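Local coordinates for lectin-like protein (Entamoeba histolytica HM-1:IMSS-A, PDB 5ZBT) that is the legume lectin-like domain of an ERGIC-53-like membrane protein and may bind mannose, although its function has not been established, at residues Y43-I49 / S66-K72. Sequence-based numbering, arbitrary orientation.
Sequences YDMKGPI and SSIMNGK
Tyr43 and Met69 meet on the inner face of a legume-lectin beta sandwich, where edge strand 43-46 runs antiparallel to strand 66-71. Two hydrogen-bonded pairs, Asp44 with Asn70 and Lys46 with Ile68, tie the strands together. The shortest of their four bonds runs from Asp44 N to Asn70 O, 2.7 Å. The straightest is Ile68 N to Lys46 O, with 170° at the hydrogen.

Buried Tyr43 and Met69 form the tightly packed part. Met69 CG stands anti to the backbone N (chi1 -155°), and the chain then runs extended to bring CE over one face of the Tyr43 ring. CE lies 4.2 Å from the ring centroid, a CH-pi contact. SD sits obliquely and farther off, which adds a Met-aromatic contact. Val56 and Ile58 of the opposing sheet and Val39 of helix 36-42 also touch Met69, while Tyr43 OH hydrogen-bonds to Leu28 O.

On the other face, exposed Lys46 and partly exposed Asp44 form the solvent side, while Ile68 and Asn70 are buried. Ile68 CG1 packs alongside Lys46 CB at 3.6 Å, but the end of the lysine leads away from the strand. A water bridges Asp44 OD2 and Asn70 ND2. OD2 also forms a salt bridge with Lys106 NZ, and ND2 hydrogen-bonds to Leu107 O. Beyond the last bridged pair, Lys72 crosses Asp44 at about a right angle; its NZ hydrogen-bonds to Val40 O and forms a long salt bridge to Asp44 OD1.

Past the strand, Pro48 centres an inverse gamma turn, closed by Ile49 N to Gly47 O. Ile49 then turns back toward Ser67, placing its CD1 3.5 Å from Ser67 CB.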
# COMPACT_ATOMS: atom_id res chain seq x y z
N TYR A 43 -2.78 7.34 12.32
CA TYR A 43 -2.30 7.79 11.02
C TYR A 43 -2.40 9.30 10.86
O TYR A 43 -3.45 9.88 11.12
CB TYR A 43 -3.08 7.10 9.89
CG TYR A 43 -2.84 5.61 9.79
CD1 TYR A 43 -3.66 4.70 10.43
CD2 TYR A 43 -1.78 5.12 9.04
CE1 TYR A 43 -3.42 3.33 10.33
CE2 TYR A 43 -1.53 3.76 8.93
CZ TYR A 43 -2.34 2.87 9.58
OH TYR A 43 -2.06 1.54 9.44
N ASP A 44 -1.31 9.92 10.43
CA ASP A 44 -1.33 11.27 9.89
C ASP A 44 -1.89 11.25 8.48
O ASP A 44 -1.81 10.24 7.77
CB ASP A 44 0.06 11.89 9.82
CG ASP A 44 0.73 11.99 11.16
OD1 ASP A 44 0.06 12.38 12.13
OD2 ASP A 44 1.94 11.65 11.22
N MET A 45 -2.42 12.40 8.05
CA MET A 45 -3.12 12.52 6.78
C MET A 45 -2.66 13.77 6.06
O MET A 45 -2.69 14.86 6.62
CB MET A 45 -4.64 12.54 7.00
CG MET A 45 -5.15 11.17 7.42
SD MET A 45 -6.88 11.10 7.87
CE MET A 45 -6.80 10.23 9.44
N LYS A 46 -2.22 13.60 4.82
CA LYS A 46 -1.60 14.69 4.07
C LYS A 46 -2.09 14.59 2.63
O LYS A 46 -1.63 13.73 1.87
CB LYS A 46 -0.08 14.61 4.16
CG LYS A 46 0.67 15.59 3.27
CD LYS A 46 0.44 17.04 3.66
CE LYS A 46 1.76 17.82 3.61
NZ LYS A 46 1.57 19.30 3.65
N GLY A 47 -3.04 15.46 2.26
CA GLY A 47 -3.71 15.41 0.99
C GLY A 47 -5.19 15.17 1.21
O GLY A 47 -5.67 15.12 2.35
N PRO A 48 -5.95 15.01 0.13
CA PRO A 48 -7.41 14.84 0.25
C PRO A 48 -7.85 13.48 0.75
O PRO A 48 -8.73 12.85 0.15
CB PRO A 48 -7.90 15.06 -1.19
CG PRO A 48 -6.73 14.62 -2.02
CD PRO A 48 -5.51 15.12 -1.27
N ILE A 49 -7.28 13.03 1.86
CA ILE A 49 -7.77 11.84 2.55
C ILE A 49 -9.04 12.21 3.31
O ILE A 49 -9.12 13.29 3.90
CB ILE A 49 -6.69 11.29 3.50
CG1 ILE A 49 -5.54 10.67 2.70
CG2 ILE A 49 -7.29 10.31 4.48
CD1 ILE A 49 -4.20 11.21 3.12
N SER A 66 -3.03 13.35 -5.30
CA SER A 66 -2.30 12.33 -4.59
C SER A 66 -2.39 12.61 -3.10
O SER A 66 -2.74 13.72 -2.68
CB SER A 66 -0.84 12.27 -5.05
OG SER A 66 -0.14 13.44 -4.64
N SER A 67 -2.09 11.59 -2.29
CA SER A 67 -2.23 11.64 -0.84
C SER A 67 -1.23 10.68 -0.21
O SER A 67 -0.83 9.70 -0.83
CB SER A 67 -3.63 11.25 -0.38
OG SER A 67 -4.61 12.12 -0.91
N ILE A 68 -0.84 10.98 1.02
CA ILE A 68 -0.05 10.06 1.83
C ILE A 68 -0.70 9.95 3.21
O ILE A 68 -1.08 10.95 3.82
CB ILE A 68 1.43 10.49 1.94
CG1 ILE A 68 1.58 11.87 2.58
CG2 ILE A 68 2.10 10.49 0.57
CD1 ILE A 68 3.00 12.41 2.50
N MET A 69 -0.87 8.72 3.66
CA MET A 69 -1.39 8.41 4.98
C MET A 69 -0.22 7.76 5.73
O MET A 69 0.24 6.69 5.34
CB MET A 69 -2.58 7.46 4.85
CG MET A 69 -3.58 7.47 5.97
SD MET A 69 -4.88 6.35 5.47
CE MET A 69 -5.51 5.87 7.06
N ASN A 70 0.26 8.43 6.78
CA ASN A 70 1.49 8.06 7.49
C ASN A 70 1.16 7.48 8.86
O ASN A 70 0.55 8.17 9.69
CB ASN A 70 2.40 9.27 7.68
CG ASN A 70 3.23 9.55 6.47
OD1 ASN A 70 3.46 8.66 5.66
ND2 ASN A 70 3.68 10.80 6.34
N GLY A 71 1.61 6.25 9.11
CA GLY A 71 1.54 5.69 10.45
C GLY A 71 2.25 6.59 11.44
O GLY A 71 3.35 7.07 11.18
N LYS A 72 1.62 6.86 12.58
CA LYS A 72 2.27 7.71 13.57
C LYS A 72 3.37 6.96 14.32
O LYS A 72 4.39 7.57 14.67
CB LYS A 72 1.23 8.25 14.56
CG LYS A 72 0.25 9.20 13.93
CD LYS A 72 -0.29 10.18 14.94
CE LYS A 72 -1.78 10.05 15.09
NZ LYS A 72 -2.43 11.24 14.50
O HOH W 1 3.11 12.66 8.79